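Local coordinates for putative ferritin-like diiron-carboxylate protein TM1526 (Thermotoga maritima, PDB 1VJX) that is of unknown function but, as a rubrerythrin-family member of the ferritin-like fold, probably binds a pair of iron ions and may act as an oxidoreductase, at residues Leu25-Glu30 with Ala52-Arg56; Tyr33-Ser37 with Phe48-Asp53; Glu69-Glu73 with Gly125-Ala131; Leu101-Asp106 with Met152-Thr157. All blocks are in the same frame, centred on the assembly; numbering follows the deposited sequence.

Contact 1 of 4, residues Leu25-Glu30 with Ala52-Arg56; sequences LEEEGE and ADQER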
# COMPACT_ATOMS: atom_id res chain seq x y z
N LEU A 25 -2.00 -5.43 -0.79
CA LEU A 25 -1.16 -4.49 -0.10
C LEU A 25 -2.02 -3.36 0.51
O LEU A 25 -1.81 -3.00 1.66
CB LEU A 25 -0.05 -3.93 -1.01
CG LEU A 25 1.02 -4.95 -1.50
CD1 LEU A 25 2.10 -4.27 -2.36
CD2 LEU A 25 1.67 -5.71 -0.36
N GLU A 26 -3.02 -2.88 -0.24
CA GLU A 26 -3.93 -1.84 0.25
C GLU A 26 -4.86 -2.36 1.34
O GLU A 26 -5.14 -1.67 2.32
CB GLU A 26 -4.73 -1.23 -0.89
CG GLU A 26 -3.88 -0.46 -1.89
CD GLU A 26 -3.37 0.89 -1.40
OE1 GLU A 26 -3.75 1.32 -0.29
OE2 GLU A 26 -2.60 1.55 -2.15
N GLU A 27 -5.36 -3.58 1.17
CA GLU A 27 -6.17 -4.24 2.20
C GLU A 27 -5.37 -4.50 3.49
O GLU A 27 -5.89 -4.34 4.59
CB GLU A 27 -6.74 -5.56 1.67
CG GLU A 27 -7.77 -5.40 0.55
CD GLU A 27 -8.22 -6.73 -0.09
OE1 GLU A 27 -7.53 -7.76 0.00
OE2 GLU A 27 -9.33 -6.75 -0.68
N GLU A 28 -4.14 -4.94 3.35
CA GLU A 28 -3.33 -5.26 4.51
C GLU A 28 -2.86 -4.00 5.20
O GLU A 28 -2.80 -3.96 6.42
CB GLU A 28 -2.16 -6.20 4.15
CG GLU A 28 -2.63 -7.63 3.87
CD GLU A 28 -3.21 -8.29 5.13
OE1 GLU A 28 -2.47 -8.32 6.16
OE2 GLU A 28 -4.39 -8.77 5.10
N GLY A 29 -2.58 -2.97 4.42
CA GLY A 29 -2.22 -1.67 4.93
C GLY A 29 -3.31 -1.03 5.76
O GLY A 29 -3.02 -0.41 6.82
N GLU A 30 -4.55 -1.16 5.30
CA GLU A 30 -5.72 -0.70 6.05
C GLU A 30 -5.72 -1.34 7.44
O GLU A 30 -5.89 -0.65 8.44
CB GLU A 30 -7.04 -1.02 5.30
CG GLU A 30 -8.30 -0.94 6.18
CD GLU A 30 -9.62 -1.20 5.44
OE1 GLU A 30 -9.59 -1.73 4.33
OE2 GLU A 30 -10.70 -0.87 5.97
N ALA A 52 -5.61 4.37 7.36
CA ALA A 52 -6.42 3.15 7.17
C ALA A 52 -7.61 3.36 6.24
O ALA A 52 -7.83 2.54 5.36
CB ALA A 52 -6.88 2.60 8.52
N ASP A 53 -8.37 4.44 6.41
CA ASP A 53 -9.50 4.75 5.54
C ASP A 53 -9.02 5.03 4.13
O ASP A 53 -9.64 4.63 3.18
CB ASP A 53 -10.26 5.97 6.06
CG ASP A 53 -11.75 5.98 5.65
OD1 ASP A 53 -12.52 5.05 6.07
OD2 ASP A 53 -12.25 6.87 4.92
N GLN A 54 -7.90 5.74 4.00
CA GLN A 54 -7.32 6.02 2.68
C GLN A 54 -6.93 4.76 1.94
O GLN A 54 -7.23 4.61 0.75
CB GLN A 54 -6.11 6.97 2.81
CG GLN A 54 -6.56 8.38 3.18
CD GLN A 54 -5.46 9.27 3.69
OE1 GLN A 54 -4.28 9.08 3.38
NE2 GLN A 54 -5.83 10.27 4.46
N GLU A 55 -6.25 3.86 2.66
CA GLU A 55 -5.87 2.55 2.10
C GLU A 55 -7.09 1.74 1.67
O GLU A 55 -7.05 1.07 0.63
CB GLU A 55 -5.10 1.72 3.12
CG GLU A 55 -3.77 2.27 3.55
CD GLU A 55 -2.72 2.26 2.45
OE1 GLU A 55 -2.66 3.24 1.69
OE2 GLU A 55 -1.94 1.28 2.38
N ARG A 56 -8.13 1.77 2.49
CA ARG A 56 -9.44 1.20 2.17
C ARG A 56 -9.92 1.62 0.77
O ARG A 56 -10.09 0.78 -0.14
CB ARG A 56 -10.47 1.61 3.21
CG ARG A 56 -11.84 0.93 3.09
CD ARG A 56 -12.91 1.50 4.04
NE ARG A 56 -13.01 2.95 3.91
CZ ARG A 56 -13.73 3.59 2.98
NH1 ARG A 56 -14.46 2.91 2.09
NH2 ARG A 56 -13.75 4.91 2.94

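Contact 2 of 4, residues Tyr33-Ser37 with Phe48-Asp53; sequences YRELS and FLELAD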
# COMPACT_ATOMS: atom_id res chain seq x y z
N TYR A 33 -2.73 -0.22 9.76
CA TYR A 33 -2.88 1.14 10.32
C TYR A 33 -4.03 1.22 11.34
O TYR A 33 -3.91 1.93 12.36
CB TYR A 33 -3.03 2.20 9.21
CG TYR A 33 -1.80 2.37 8.32
CD1 TYR A 33 -0.53 2.56 8.87
CD2 TYR A 33 -1.93 2.40 6.93
CE1 TYR A 33 0.58 2.74 8.06
CE2 TYR A 33 -0.83 2.58 6.10
CZ TYR A 33 0.43 2.74 6.66
OH TYR A 33 1.53 2.93 5.84
N ARG A 34 -5.09 0.48 11.10
CA ARG A 34 -6.22 0.46 12.00
C ARG A 34 -5.84 -0.26 13.32
O ARG A 34 -6.13 0.24 14.40
CB ARG A 34 -7.45 -0.18 11.33
CG ARG A 34 -8.77 0.37 11.84
CD ARG A 34 -10.01 -0.26 11.23
NE ARG A 34 -10.29 0.18 9.86
CZ ARG A 34 -10.82 1.35 9.53
NH1 ARG A 34 -11.07 2.26 10.47
NH2 ARG A 34 -11.07 1.63 8.25
N GLU A 35 -5.17 -1.40 13.20
CA GLU A 35 -4.61 -2.12 14.36
C GLU A 35 -3.53 -1.30 15.09
O GLU A 35 -3.48 -1.32 16.32
CB GLU A 35 -4.05 -3.49 13.94
CG GLU A 35 -5.13 -4.55 13.64
CD GLU A 35 -4.61 -5.84 12.98
OE1 GLU A 35 -3.98 -5.79 11.89
OE2 GLU A 35 -4.84 -6.92 13.55
N LEU A 36 -2.68 -0.59 14.36
CA LEU A 36 -1.67 0.26 15.00
C LEU A 36 -2.31 1.33 15.86
O LEU A 36 -1.76 1.73 16.91
CB LEU A 36 -0.76 0.94 13.97
CG LEU A 36 0.36 0.18 13.27
CD1 LEU A 36 1.12 1.19 12.42
CD2 LEU A 36 1.30 -0.50 14.24
N SER A 37 -3.48 1.82 15.41
CA SER A 37 -4.17 2.89 16.11
C SER A 37 -4.62 2.47 17.51
O SER A 37 -4.97 3.30 18.34
CB SER A 37 -5.36 3.37 15.30
OG SER A 37 -6.46 2.49 15.43
N PHE A 48 -3.24 7.37 12.05
CA PHE A 48 -3.24 5.98 11.64
C PHE A 48 -4.62 5.59 11.11
O PHE A 48 -4.72 4.79 10.21
CB PHE A 48 -2.84 5.07 12.80
CG PHE A 48 -1.38 5.08 13.10
CD1 PHE A 48 -0.44 4.98 12.09
CD2 PHE A 48 -0.94 5.18 14.40
CE1 PHE A 48 0.92 5.00 12.38
CE2 PHE A 48 0.43 5.19 14.68
CZ PHE A 48 1.35 5.09 13.66
N LEU A 49 -5.68 6.15 11.68
CA LEU A 49 -7.02 5.79 11.24
C LEU A 49 -7.33 6.41 9.88
O LEU A 49 -8.01 5.79 9.05
CB LEU A 49 -8.08 6.18 12.27
CG LEU A 49 -8.13 5.28 13.51
CD1 LEU A 49 -8.97 5.93 14.64
CD2 LEU A 49 -8.67 3.88 13.18
N GLU A 50 -6.86 7.64 9.65
CA GLU A 50 -7.00 8.29 8.36
C GLU A 50 -6.29 7.46 7.31
O GLU A 50 -6.87 7.16 6.27
CB GLU A 50 -6.45 9.72 8.37
CG GLU A 50 -7.53 10.74 8.70
CD GLU A 50 -6.97 12.01 9.37
OE1 GLU A 50 -5.79 12.35 9.09
OE2 GLU A 50 -7.73 12.67 10.15
N LEU A 51 -5.05 7.09 7.61
CA LEU A 51 -4.24 6.27 6.72
C LEU A 51 -4.97 4.99 6.37
O LEU A 51 -4.98 4.60 5.22
CB LEU A 51 -2.84 6.00 7.33
CG LEU A 51 -1.92 7.21 7.50
CD1 LEU A 51 -0.55 6.83 8.05
CD2 LEU A 51 -1.72 7.91 6.20
N ALA A 52 -5.61 4.37 7.36
CA ALA A 52 -6.42 3.15 7.17
C ALA A 52 -7.61 3.36 6.24
O ALA A 52 -7.83 2.54 5.36
CB ALA A 52 -6.88 2.60 8.52
N ASP A 53 -8.37 4.44 6.41
CA ASP A 53 -9.50 4.75 5.54
C ASP A 53 -9.02 5.03 4.13
O ASP A 53 -9.64 4.63 3.18
CB ASP A 53 -10.26 5.97 6.06
CG ASP A 53 -11.75 5.98 5.65
OD1 ASP A 53 -12.52 5.05 6.07
OD2 ASP A 53 -12.25 6.87 4.92

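Contact 3 of 4, residues Glu69-Glu73 with Gly125-Ala131; sequences ENWDE and GLVNSDA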
# COMPACT_ATOMS: atom_id res chain seq x y z
N GLU A 69 -11.07 -3.49 -16.12
CA GLU A 69 -10.05 -3.33 -17.17
C GLU A 69 -10.16 -4.40 -18.28
O GLU A 69 -10.50 -5.56 -18.01
CB GLU A 69 -8.63 -3.30 -16.59
CG GLU A 69 -8.21 -1.96 -15.99
CD GLU A 69 -8.60 -0.76 -16.84
OE1 GLU A 69 -7.91 -0.49 -17.82
OE2 GLU A 69 -9.58 -0.08 -16.51
N ASN A 70 -9.89 -4.04 -19.52
CA ASN A 70 -10.09 -5.01 -20.62
C ASN A 70 -9.14 -6.25 -20.48
O ASN A 70 -7.98 -6.14 -20.07
CB ASN A 70 -10.04 -4.26 -21.99
CG ASN A 70 -9.15 -4.94 -23.03
OD1 ASN A 70 -7.93 -4.80 -22.98
ND2 ASN A 70 -9.76 -5.66 -23.99
N TRP A 71 -9.66 -7.43 -20.77
CA TRP A 71 -8.95 -8.70 -20.56
C TRP A 71 -7.57 -8.75 -21.21
O TRP A 71 -6.60 -9.22 -20.64
CB TRP A 71 -9.85 -9.84 -21.07
CG TRP A 71 -9.19 -11.15 -21.14
CD1 TRP A 71 -8.97 -11.89 -22.27
CD2 TRP A 71 -8.67 -11.91 -20.05
NE1 TRP A 71 -8.34 -13.07 -21.93
CE2 TRP A 71 -8.13 -13.10 -20.58
CE3 TRP A 71 -8.61 -11.70 -18.67
CZ2 TRP A 71 -7.55 -14.06 -19.78
CZ3 TRP A 71 -8.01 -12.66 -17.89
CH2 TRP A 71 -7.50 -13.82 -18.44
N ASP A 72 -7.48 -8.20 -22.40
CA ASP A 72 -6.22 -8.12 -23.12
C ASP A 72 -5.16 -7.27 -22.46
O ASP A 72 -3.97 -7.59 -22.55
CB ASP A 72 -6.49 -7.58 -24.50
CG ASP A 72 -7.21 -8.56 -25.37
OD1 ASP A 72 -7.19 -9.80 -25.11
OD2 ASP A 72 -7.83 -8.14 -26.34
N GLU A 73 -5.57 -6.18 -21.82
CA GLU A 73 -4.65 -5.41 -21.02
C GLU A 73 -4.19 -6.23 -19.80
O GLU A 73 -3.00 -6.48 -19.58
CB GLU A 73 -5.31 -4.10 -20.54
CG GLU A 73 -4.36 -3.28 -19.67
CD GLU A 73 -4.97 -2.00 -19.11
OE1 GLU A 73 -6.04 -2.07 -18.46
OE2 GLU A 73 -4.35 -0.95 -19.30
N GLY A 125 2.42 -1.01 -16.54
CA GLY A 125 1.86 -2.17 -17.26
C GLY A 125 0.47 -1.93 -17.82
O GLY A 125 -0.03 -2.71 -18.67
N LEU A 126 -0.17 -0.89 -17.30
CA LEU A 126 -1.43 -0.45 -17.80
C LEU A 126 -1.19 0.31 -19.10
O LEU A 126 -0.18 1.00 -19.26
CB LEU A 126 -2.18 0.38 -16.77
CG LEU A 126 -2.60 -0.37 -15.50
CD1 LEU A 126 -2.92 0.66 -14.35
CD2 LEU A 126 -3.78 -1.23 -15.75
N VAL A 127 -2.13 0.12 -20.02
CA VAL A 127 -2.09 0.64 -21.38
C VAL A 127 -3.18 1.69 -21.55
O VAL A 127 -3.02 2.66 -22.29
CB VAL A 127 -2.27 -0.53 -22.40
CG1 VAL A 127 -3.13 -0.12 -23.61
CG2 VAL A 127 -0.91 -1.07 -22.85
N ASN A 128 -4.30 1.48 -20.87
CA ASN A 128 -5.40 2.42 -20.86
C ASN A 128 -4.96 3.65 -20.04
O ASN A 128 -4.46 3.51 -18.92
CB ASN A 128 -6.65 1.74 -20.29
CG ASN A 128 -7.67 2.72 -19.82
OD1 ASN A 128 -7.43 3.94 -19.90
ND2 ASN A 128 -8.83 2.24 -19.31
N SER A 129 -5.11 4.84 -20.62
CA SER A 129 -4.59 6.08 -20.04
C SER A 129 -5.40 6.59 -18.85
O SER A 129 -4.88 7.36 -18.02
CB SER A 129 -4.48 7.18 -21.12
OG SER A 129 -5.64 8.03 -21.19
N ASP A 130 -6.68 6.19 -18.77
CA ASP A 130 -7.53 6.45 -17.59
C ASP A 130 -7.10 5.62 -16.37
O ASP A 130 -6.99 6.18 -15.25
CB ASP A 130 -9.00 6.13 -17.90
CG ASP A 130 -9.82 7.34 -18.35
OD1 ASP A 130 -9.29 8.51 -18.54
OD2 ASP A 130 -11.04 7.16 -18.57
N ALA A 131 -6.93 4.32 -16.59
CA ALA A 131 -6.34 3.43 -15.59
C ALA A 131 -5.01 3.99 -15.07
O ALA A 131 -4.83 4.10 -13.87
CB ALA A 131 -6.12 2.02 -16.14
O HOH W 1 -0.95 -4.26 -20.67

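Contact 4 of 4, residues Leu101-Asp106 with Met152-Thr157; sequences LKEVLD and MKREST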
# COMPACT_ATOMS: atom_id res chain seq x y z
N LEU A 101 6.54 4.06 19.06
CA LEU A 101 6.15 4.63 17.77
C LEU A 101 7.23 4.35 16.74
O LEU A 101 6.93 3.99 15.61
CB LEU A 101 5.88 6.14 17.89
CG LEU A 101 5.30 6.82 16.63
CD1 LEU A 101 3.86 6.39 16.32
CD2 LEU A 101 5.40 8.35 16.77
N LYS A 102 8.49 4.46 17.17
CA LYS A 102 9.66 4.21 16.33
C LYS A 102 9.66 2.86 15.63
O LYS A 102 9.84 2.79 14.43
CB LYS A 102 10.95 4.32 17.16
CG LYS A 102 12.26 4.01 16.39
CD LYS A 102 13.52 4.39 17.21
CE LYS A 102 14.80 4.51 16.34
NZ LYS A 102 15.01 3.35 15.38
N GLU A 103 9.51 1.78 16.39
CA GLU A 103 9.63 0.46 15.80
C GLU A 103 8.50 0.19 14.80
O GLU A 103 8.69 -0.41 13.76
CB GLU A 103 9.71 -0.61 16.88
CG GLU A 103 8.50 -0.83 17.74
CD GLU A 103 8.79 -1.88 18.81
OE1 GLU A 103 9.18 -3.03 18.40
OE2 GLU A 103 8.64 -1.57 20.03
N VAL A 104 7.34 0.71 15.12
CA VAL A 104 6.13 0.61 14.33
C VAL A 104 6.26 1.41 13.01
O VAL A 104 5.94 0.92 11.91
CB VAL A 104 4.96 1.12 15.25
CG1 VAL A 104 3.94 1.99 14.54
CG2 VAL A 104 4.31 -0.06 16.02
N LEU A 105 6.71 2.65 13.14
CA LEU A 105 6.97 3.49 11.99
C LEU A 105 8.06 2.92 11.08
O LEU A 105 7.96 2.98 9.84
CB LEU A 105 7.33 4.90 12.44
CG LEU A 105 6.16 5.78 12.90
CD1 LEU A 105 6.62 7.11 13.15
CD2 LEU A 105 5.04 5.83 11.87
N ASP A 106 9.10 2.34 11.65
CA ASP A 106 10.17 1.78 10.83
C ASP A 106 9.61 0.74 9.92
O ASP A 106 9.95 0.68 8.75
CB ASP A 106 11.29 1.18 11.71
CG ASP A 106 12.25 2.26 12.28
OD1 ASP A 106 12.30 3.37 11.72
OD2 ASP A 106 12.96 2.08 13.30
N MSE A 152 6.30 11.95 11.24
CA MSE A 152 6.11 11.36 12.56
C MSE A 152 7.39 10.76 13.13
O MSE A 152 7.71 10.96 14.30
CB MSE A 152 5.00 10.31 12.52
CG MSE A 152 3.61 10.87 12.32
SE MSE A 152 2.28 9.46 12.00
CE MSE A 152 2.02 8.77 13.83
N LYS A 153 8.14 10.03 12.31
CA LYS A 153 9.43 9.49 12.76
C LYS A 153 10.35 10.59 13.27
O LYS A 153 10.95 10.51 14.35
CB LYS A 153 10.13 8.73 11.65
CG LYS A 153 11.35 7.94 12.14
CD LYS A 153 12.11 7.27 10.99
CE LYS A 153 13.55 6.91 11.37
NZ LYS A 153 13.63 5.82 12.40
N ARG A 154 10.49 11.61 12.44
CA ARG A 154 11.43 12.69 12.66
C ARG A 154 11.05 13.49 13.90
O ARG A 154 11.91 13.89 14.67
CB ARG A 154 11.41 13.59 11.44
CG ARG A 154 12.59 14.52 11.24
CD ARG A 154 12.29 15.62 10.23
NE ARG A 154 11.12 16.40 10.65
CZ ARG A 154 11.17 17.54 11.37
NH1 ARG A 154 12.33 18.08 11.76
NH2 ARG A 154 10.02 18.14 11.71
N GLU A 155 9.75 13.70 14.09
CA GLU A 155 9.23 14.58 15.12
C GLU A 155 9.03 13.91 16.48
O GLU A 155 9.55 14.35 17.50
CB GLU A 155 7.90 15.16 14.67
CG GLU A 155 8.04 16.18 13.56
CD GLU A 155 6.70 16.74 13.10
OE1 GLU A 155 5.63 16.05 13.35
OE2 GLU A 155 6.72 17.86 12.51
N SER A 156 8.25 12.84 16.48
CA SER A 156 7.79 12.26 17.73
C SER A 156 8.51 10.95 18.05
O SER A 156 8.02 10.09 18.81
CB SER A 156 6.26 12.11 17.68
OG SER A 156 5.75 12.40 16.38
N THR A 157 9.72 10.80 17.49
CA THR A 157 10.51 9.57 17.66
C THR A 157 11.98 9.94 17.94
O THR A 157 12.74 9.10 18.45
CB THR A 157 10.32 8.63 16.41
OG1 THR A 157 9.21 7.75 16.63
CG2 THR A 157 11.53 7.70 16.13
OXT THR A 157 12.40 11.09 17.68

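Contact 1 of 4, residues Leu25-Glu30 with Ala52-Arg56
E26 meets E55 across the gap between the two helices, its bent side chain crossing that of E55 at about a right angle. E26 has CG anti to the carbonyl carbon (chi1 -66°) and folds again at chi2, which carries its OE1 to 3.0 Å from E55 OE1; both are acceptors, and the carboxylate planes are 55° apart. H58 ND1 hydrogen-bonds E26 OE1, while E142 of helix 129-156 brings a third carboxylate close to both glutamates. Such a gathering of glutamates and histidine inside an antiparallel four-helix bundle is consistent with the metal centre of the ferritin-like diiron family. Here segments 25-30 and 52-56 run antiparallel at 159°, their axes approaching to 7.8 Å. One turn on, G29 offers only its CA to the E55 carboxylate, at 3.9 Å from OE2; the glycine lets E55 lie against the backbone. E30 comes next, its backbone O resting 3.4 Å from A52 CB. Its extended side chain lies with the carboxylate along the aliphatic part of R56, E30 OE2 being 3.6 Å from R56 CG. The R56 guanidinium turns away to grip D53 side-on, NE to OD1 at 3.1 Å and NH2 to OD2 at 3.2 Å, and also pairs with E60. Replacing R56 by an alanine removes the guanidinium and would probably leave the D53 carboxylate free to turn and E30 without the hydrocarbon it leans on.

Contact 2 of 4, residues Tyr33-Ser37 with Phe48-Asp53
Y33 and F48 reach into the interhelical gap by the same first torsion, CG anti to the carbonyl carbon (chi1 -65° and -76°), and their rings meet at Y33 CD1 and F48 CD1, 4.0 Å apart. The two side chains cross at about a right angle and do not stack. Each ring has a face covered by an aliphatic group instead. L51 CB lies over one face of the Y33 ring, 4.1 Å from its centroid and shifted toward the rim; L36 CD1 does the same for F48, 4.2 Å from the centroid. Both are CH-pi contacts, one from each helix. This is the end of the antiparallel hairpin of helices 15-36 and 43-68, close to the turn that joins them, within the four-helix bundle; L149 and M152 of helix 129-156 and V104 of helix 101-125 close over its inner side. Y33 CB is also pressed against the backbone, 3.3 Å from F48 O. On the outer side, in the conformer described here, one of two, the R34 guanidinium has A52 CB over one face, and R34 CG touches L49 CD2 at 3.8 Å. The same L49 methyl is 3.4 Å from S37 OG. Beyond salt-bridge range, R34 NH2 of this conformer comes to 4.3 Å from D53 OD1, whose carboxylate is already gripped by R56.

Contact 3 of 4, residues Glu69-Glu73 with Gly125-Ala131
The loop turning from helix 101-125 into helix 129-156 runs past the short helix 71-74, the CA atoms of E73 and V127 being 6.6 Å apart. E73 points its extended side chain straight at that loop, with CG anti to the backbone N (chi1 179°). Its OE2 accepts two backbone N-H groups in succession: V127 N at 2.6 Å, on the anti lone pair, and N128 N at 2.9 Å, nearly straight but from above the carboxylate plane. L126 CD2 packs against the same carboxylate. Beside it, N128 ND2 gives a weak bond to E69 OE1 at 3.2 Å, and A131 CB touches that oxygen. N128 is itself the N-cap of helix 129-156, its OD1 accepting from D130 N, just as N70 OD1 caps E73 N at the start of helix 71-74. One water links E73 O to G125 O. Were E73 an alanine, V127 N and N128 N would probably be left without their shared acceptor and the loop freer to shift. The two loop N-H groups, just ahead of helix 129-156, would tend to favour a charged E73 carboxylate. E69 OE1 lies 2.5 Å from E73 OE1, so one of the two acids probably carries a proton; which one is not settled.

Contact 4 of 4, residues Leu101-Asp106 with Met152-Thr157
D106 and K153 join the two helices by a salt bridge, K153 NZ lying 2.9 Å from D106 OD1 on its syn lone pair. They sit near the start of helix 101-125 and the end of helix 129-156, antiparallel neighbours in the four-helix bundle; segments 101-106 and 152-156 run 167° apart in direction, with axes 9.9 Å from each other at closest approach. Next to the bridge, on the buried side, L105 drives CD1 into the opposite helix, 3.6 Å from CB of M152 (present as selenomethionine) and 3.4 Å from K153 N. L101, whose CG is anti to the backbone N (chi1 -173°), sends its CD1 to the terminal methyl of M152, 3.9 Å from CE, and its CD2 to S156 O. F48 of helix 43-68 backs both L101 and M152, so that this edge of the contact merges with the core. On the solvent side the aliphatic chain of K102 runs across T157, the C-terminal residue, though the placing of that side chain is doubtful. One shell further out, K102 bends at chi4 to place NZ 3.2 Å from D106 OD2, again on the syn lone pair. K102 and K153 thus take one oxygen each of the D106 carboxylate in a salt-bridge network, which would probably limit its rotation. At the last turn of helix 129-156, M152 O takes a second donor besides S156 N: S156 OG, at 3.2 Å and in the carbonyl plane.

In the fold
Contacts 1 and 2 are neighbouring levels of one helix pair, 15-36 with 43-68, their centres 8 Å apart; they share A52 and D53, and E55 CG packs on Y33 CD2 at 3.9 Å. Contact 1 supplies E26 and E55, which are consistent with part of a diiron site as in ferritin-like relatives; the centre of contact 1 lies about 7 Å from the centre of the chain. Contact 2 passes into contact 4 through a common apolar core, where F48 CZ meets M152 CE at 3.7 Å and L36 CD2 meets V104 CG2 at 3.5 Å. Contact 3 closes the other end of the bundle: its centre is about 38 Å from that of contact 4 and about 23 Å from that of contact 1, with helix 129-156 spanning from contact 3 to contact 4.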